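Local atomic coordinates of xyloglucan-specific endo-beta-1,4-glucanase BoGH5A (Bacteroides ovatus, PDB entry 3ZMR), a protein that cuts the beta-1,4-glucan backbone of xyloglucan internally, with retention of the anomeric configuration, to release xyloglucan oligosaccharides. Residues Y187-E198 and M240-Y251. Residues are numbered along the deposited sequence; the frame is centred on the assembly and turned at random.
Sequences YKIKSAWMDKVE and MWKQIALRFRDY
Arg247 reaches from helix 227-248 to two acids about one turn apart on helix 191-206, forming a salt-bridge network. Its NH1 and NH2 both point end-on at Asp195 OD1, NH1 at 2.8 Å on the anti lone pair, while NH1 also meets Glu198 OE1 at 2.9 Å. Bends at chi2 (65°) and chi3 (76°) fold the long chain so that one guanidinium face lies against Met194 CB, 3.5 Å from NH2. Glu198 OE2 accepts a 2.6 Å bond from Tyr251 OH at the ring edge. With an alanine at Arg247, Asp195 and Glu198 would probably lose their shared countercharge. Deeper in, the Phe248 ring packs on Val197 and Glu198 CA. At the other end the Gln243 amide, donor and acceptor in one group, suits a bulged backbone: NE2 donates to Tyr187 O (2.8 Å) from above its carbonyl plane, and OE1 accepts from Ile189 N (2.8 Å) in the plane. A water links OE1 to Ile189 O; NE2 also bonds Ala239 O, which steadies the amide. Thus two neighbouring outer helices of the (beta/alpha)8 barrel, whose segments 191-198 and 240-248 cross at -54°, combine an apolar interior with a charged outer side whose acids are probably held ionised by Arg247.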
loop_
_atom_site.group_PDB
_atom_site.type_symbol
_atom_site.label_atom_id
_atom_site.label_comp_id
_atom_site.label_asym_id
_atom_site.label_seq_id
_atom_site.Cartn_x
_atom_site.Cartn_y
_atom_site.Cartn_z
ATOM N N TYR A 187 7.510 21.331 5.272
ATOM C CA TYR A 187 7.922 19.997 4.793
ATOM C C TYR A 187 8.659 20.063 3.452
ATOM O O TYR A 187 8.596 19.118 2.641
ATOM C CB TYR A 187 6.733 19.050 4.673
ATOM C CG TYR A 187 5.852 19.042 5.874
ATOM C CD1 TYR A 187 6.342 18.627 7.114
ATOM C CD2 TYR A 187 4.530 19.494 5.808
ATOM C CE1 TYR A 187 5.517 18.611 8.233
ATOM C CE2 TYR A 187 3.705 19.489 6.930
ATOM C CZ TYR A 187 4.212 19.048 8.144
ATOM O OH TYR A 187 3.402 19.034 9.272
ATOM N N LYS A 188 9.338 21.183 3.206
ATOM C CA LYS A 188 10.106 21.367 1.994
ATOM C C LYS A 188 11.384 20.561 2.040
ATOM O O LYS A 188 12.214 20.747 2.912
ATOM C CB LYS A 188 10.413 22.849 1.731
ATOM C CG LYS A 188 11.239 23.093 0.468
ATOM C CD LYS A 188 10.469 22.883 -0.818
ATOM C CE LYS A 188 11.297 23.306 -2.030
ATOM N NZ LYS A 188 10.497 23.261 -3.286
ATOM N N ILE A 189 11.521 19.673 1.064
ATOM C CA ILE A 189 12.654 18.742 0.975
ATOM C C ILE A 189 13.826 19.374 0.238
ATOM O O ILE A 189 13.634 19.982 -0.829
ATOM C CB ILE A 189 12.223 17.428 0.268
ATOM C CG1 ILE A 189 11.092 16.763 1.055
ATOM C CG2 ILE A 189 13.396 16.456 0.163
ATOM C CD1 ILE A 189 10.311 15.754 0.253
ATOM N N LYS A 190 15.025 19.239 0.810
ATOM C CA LYS A 190 16.243 19.693 0.156
ATOM C C LYS A 190 16.403 19.129 -1.256
ATOM O O LYS A 190 16.328 17.902 -1.460
ATOM C CB LYS A 190 17.491 19.297 0.955
ATOM C CG LYS A 190 17.632 20.059 2.267
ATOM C CD LYS A 190 18.811 19.595 3.151
ATOM C CE LYS A 190 18.876 20.431 4.422
ATOM N NZ LYS A 190 19.985 20.046 5.343
ATOM N N SER A 191 16.675 19.995 -2.226
ATOM C CA SER A 191 16.849 19.553 -3.611
ATOM C C SER A 191 18.024 18.584 -3.725
ATOM O O SER A 191 17.987 17.630 -4.530
ATOM C CB SER A 191 17.046 20.739 -4.568
ATOM O OG SER A 191 18.211 21.474 -4.248
ATOM N N ALA A 192 19.069 18.809 -2.922
ATOM C CA ALA A 192 20.256 17.956 -2.976
ATOM C C ALA A 192 19.954 16.502 -2.567
ATOM O O ALA A 192 20.542 15.552 -3.095
ATOM C CB ALA A 192 21.304 18.522 -2.053
ATOM N N TRP A 193 19.013 16.333 -1.649
ATOM C CA TRP A 193 18.579 14.985 -1.257
ATOM C C TRP A 193 17.756 14.344 -2.370
ATOM O O TRP A 193 17.960 13.187 -2.761
ATOM C CB TRP A 193 17.740 15.047 0.004
ATOM C CG TRP A 193 17.257 13.709 0.448
ATOM C CD1 TRP A 193 15.962 13.290 0.502
ATOM C CD2 TRP A 193 18.051 12.584 0.898
ATOM N NE1 TRP A 193 15.899 11.986 0.946
ATOM C CE2 TRP A 193 17.152 11.535 1.222
ATOM C CE3 TRP A 193 19.423 12.369 1.092
ATOM C CZ2 TRP A 193 17.583 10.310 1.714
ATOM C CZ3 TRP A 193 19.852 11.160 1.590
ATOM C CH2 TRP A 193 18.947 10.143 1.889
ATOM N N MET A 194 16.819 15.108 -2.921
ATOM C CA MET A 194 16.006 14.619 -4.048
ATOM C C MET A 194 16.910 14.207 -5.203
ATOM O O MET A 194 16.656 13.210 -5.901
ATOM C CB MET A 194 15.030 15.697 -4.524
ATOM C CG MET A 194 13.988 16.084 -3.501
ATOM S SD MET A 194 12.980 14.693 -2.960
ATOM C CE MET A 194 12.298 14.090 -4.494
ATOM N N ASP A 195 17.987 14.960 -5.421
ATOM C CA ASP A 195 18.923 14.618 -6.482
ATOM C C ASP A 195 19.539 13.228 -6.258
ATOM O O ASP A 195 19.779 12.482 -7.195
ATOM C CB ASP A 195 20.092 15.614 -6.567
ATOM C CG ASP A 195 19.693 17.026 -7.017
ATOM O OD1 ASP A 195 18.584 17.232 -7.550
ATOM O OD2 ASP A 195 20.554 17.933 -6.858
ATOM N N LYS A 196 19.893 12.923 -5.006
ATOM C CA LYS A 196 20.519 11.623 -4.676
ATOM C C LYS A 196 19.532 10.471 -4.908
ATOM O O LYS A 196 19.852 9.447 -5.474
ATOM C CB LYS A 196 21.006 11.610 -3.211
ATOM C CG LYS A 196 22.259 12.443 -2.974
ATOM C CD LYS A 196 22.571 12.589 -1.500
ATOM C CE LYS A 196 23.235 11.352 -0.924
ATOM N NZ LYS A 196 23.727 11.669 0.462
ATOM N N VAL A 197 18.312 10.665 -4.423
ATOM C CA VAL A 197 17.253 9.683 -4.649
ATOM C C VAL A 197 17.049 9.464 -6.177
ATOM O O VAL A 197 17.006 8.335 -6.691
ATOM C CB VAL A 197 15.940 10.089 -3.950
ATOM C CG1 VAL A 197 14.875 9.031 -4.238
ATOM C CG2 VAL A 197 16.147 10.262 -2.441
ATOM N N GLU A 198 16.904 10.564 -6.899
ATOM C CA GLU A 198 16.711 10.473 -8.350
ATOM C C GLU A 198 17.869 9.756 -9.054
ATOM O O GLU A 198 17.653 9.001 -9.995
ATOM C CB GLU A 198 16.488 11.879 -8.941
ATOM C CG GLU A 198 16.205 11.818 -10.438
ATOM C CD GLU A 198 15.876 13.127 -11.111
ATOM O OE1 GLU A 198 16.155 14.172 -10.519
ATOM O OE2 GLU A 198 15.427 13.071 -12.291
ATOM N N MET A 240 4.464 16.298 1.007
ATOM C CA MET A 240 5.634 15.505 0.677
ATOM C C MET A 240 5.465 14.847 -0.679
ATOM O O MET A 240 6.328 14.975 -1.571
ATOM C CB MET A 240 5.920 14.471 1.781
ATOM C CG MET A 240 6.314 15.114 3.119
ATOM S SD MET A 240 6.602 13.884 4.395
ATOM C CE MET A 240 8.170 13.216 3.873
ATOM N N TRP A 241 4.320 14.181 -0.882
ATOM C CA TRP A 241 4.094 13.516 -2.175
ATOM C C TRP A 241 3.987 14.467 -3.367
ATOM O O TRP A 241 4.361 14.106 -4.485
ATOM C CB TRP A 241 2.891 12.558 -2.160
ATOM C CG TRP A 241 3.328 11.172 -1.778
ATOM C CD1 TRP A 241 3.052 10.503 -0.612
ATOM C CD2 TRP A 241 4.162 10.305 -2.551
ATOM N NE1 TRP A 241 3.698 9.286 -0.601
ATOM C CE2 TRP A 241 4.398 9.139 -1.768
ATOM C CE3 TRP A 241 4.801 10.422 -3.792
ATOM C CZ2 TRP A 241 5.200 8.085 -2.217
ATOM C CZ3 TRP A 241 5.565 9.357 -4.242
ATOM C CH2 TRP A 241 5.774 8.225 -3.454
ATOM N N LYS A 242 3.507 15.691 -3.130
ATOM C CA LYS A 242 3.460 16.654 -4.218
ATOM C C LYS A 242 4.875 16.901 -4.782
ATOM O O LYS A 242 5.116 16.937 -6.000
ATOM C CB LYS A 242 2.772 17.944 -3.790
ATOM C CG LYS A 242 2.627 18.936 -4.925
ATOM C CD LYS A 242 1.829 20.161 -4.471
ATOM C CE LYS A 242 1.738 21.146 -5.625
ATOM N NZ LYS A 242 1.077 22.421 -5.260
ATOM N N GLN A 243 5.830 17.075 -3.866
ATOM C CA GLN A 243 7.207 17.293 -4.261
ATOM C C GLN A 243 7.821 16.118 -4.997
ATOM O O GLN A 243 8.504 16.260 -6.022
ATOM C CB GLN A 243 8.077 17.595 -3.051
ATOM C CG GLN A 243 7.730 18.935 -2.413
ATOM C CD GLN A 243 8.433 19.093 -1.095
ATOM O OE1 GLN A 243 9.611 19.475 -1.037
ATOM N NE2 GLN A 243 7.728 18.775 -0.033
ATOM N N ILE A 244 7.617 14.939 -4.421
ATOM C CA ILE A 244 8.203 13.732 -5.012
ATOM C C ILE A 244 7.576 13.450 -6.399
ATOM O O ILE A 244 8.280 13.187 -7.396
ATOM C CB ILE A 244 7.988 12.524 -4.094
ATOM C CG1 ILE A 244 8.644 12.748 -2.714
ATOM C CG2 ILE A 244 8.509 11.246 -4.757
ATOM C CD1 ILE A 244 8.011 11.894 -1.636
ATOM N N ALA A 245 6.239 13.553 -6.457
ATOM C CA ALA A 245 5.530 13.352 -7.726
ATOM C C ALA A 245 5.991 14.322 -8.793
ATOM O O ALA A 245 6.197 13.940 -9.944
ATOM C CB ALA A 245 4.031 13.470 -7.499
ATOM N N LEU A 246 6.174 15.592 -8.426
ATOM C CA LEU A 246 6.653 16.579 -9.413
ATOM C C LEU A 246 8.065 16.285 -9.871
ATOM O O LEU A 246 8.386 16.419 -11.061
ATOM C CB LEU A 246 6.528 18.005 -8.873
ATOM C CG LEU A 246 5.084 18.573 -8.804
ATOM C CD1 LEU A 246 5.039 19.899 -8.068
ATOM C CD2 LEU A 246 4.484 18.702 -10.196
ATOM N N ARG A 247 8.923 15.868 -8.949
ATOM C CA ARG A 247 10.313 15.571 -9.356
ATOM C C ARG A 247 10.358 14.408 -10.371
ATOM O O ARG A 247 11.145 14.435 -11.321
ATOM C CB ARG A 247 11.205 15.258 -8.137
ATOM C CG ARG A 247 12.591 14.725 -8.491
ATOM C CD ARG A 247 13.443 15.730 -9.223
ATOM N NE ARG A 247 13.968 16.763 -8.342
ATOM C CZ ARG A 247 15.255 16.885 -7.971
ATOM N NH1 ARG A 247 16.169 16.016 -8.345
ATOM N NH2 ARG A 247 15.606 17.894 -7.181
ATOM N N PHE A 248 9.528 13.378 -10.130
ATOM C CA PHE A 248 9.568 12.156 -10.907
ATOM C C PHE A 248 8.495 12.032 -12.012
ATOM O O PHE A 248 8.320 10.980 -12.634
ATOM C CB PHE A 248 9.523 10.952 -9.962
ATOM C CG PHE A 248 10.790 10.745 -9.174
ATOM C CD1 PHE A 248 11.891 10.131 -9.766
ATOM C CD2 PHE A 248 10.879 11.154 -7.853
ATOM C CE1 PHE A 248 13.044 9.975 -9.055
ATOM C CE2 PHE A 248 12.041 11.001 -7.131
ATOM C CZ PHE A 248 13.117 10.396 -7.722
ATOM N N ARG A 249 7.815 13.146 -12.297
ATOM C CA ARG A 249 6.638 13.130 -13.162
ATOM C C ARG A 249 6.930 12.627 -14.579
ATOM O O ARG A 249 6.058 12.023 -15.202
ATOM C CB ARG A 249 6.047 14.564 -13.236
ATOM C CG ARG A 249 4.759 14.642 -14.074
ATOM C CD ARG A 249 3.978 15.908 -13.836
ATOM N NE ARG A 249 4.772 17.115 -14.044
ATOM C CZ ARG A 249 4.340 18.350 -13.833
ATOM N NH1 ARG A 249 3.117 18.595 -13.360
ATOM N NH2 ARG A 249 5.172 19.357 -14.059
ATOM N N ASP A 250 8.124 12.914 -15.112
ATOM C CA ASP A 250 8.428 12.576 -16.519
ATOM C C ASP A 250 9.009 11.191 -16.731
ATOM O O ASP A 250 9.342 10.845 -17.849
ATOM C CB ASP A 250 9.307 13.643 -17.170
ATOM C CG ASP A 250 8.630 15.003 -17.255
ATOM O OD1 ASP A 250 7.380 15.108 -17.188
ATOM O OD2 ASP A 250 9.362 16.002 -17.410
ATOM N N TYR A 251 9.121 10.384 -15.677
ATOM C CA TYR A 251 9.593 9.001 -15.825
ATOM C C TYR A 251 8.498 8.091 -16.370
ATOM O O TYR A 251 7.304 8.310 -16.121
ATOM C CB TYR A 251 10.162 8.446 -14.500
ATOM C CG TYR A 251 11.515 9.072 -14.146
ATOM C CD1 TYR A 251 11.601 10.302 -13.525
ATOM C CD2 TYR A 251 12.686 8.473 -14.553
ATOM C CE1 TYR A 251 12.835 10.893 -13.260
ATOM C CE2 TYR A 251 13.915 9.020 -14.288
ATOM C CZ TYR A 251 13.997 10.236 -13.652
ATOM O OH TYR A 251 15.272 10.748 -13.430
HETATM O O HOH W 1 11.235 20.238 -2.871
#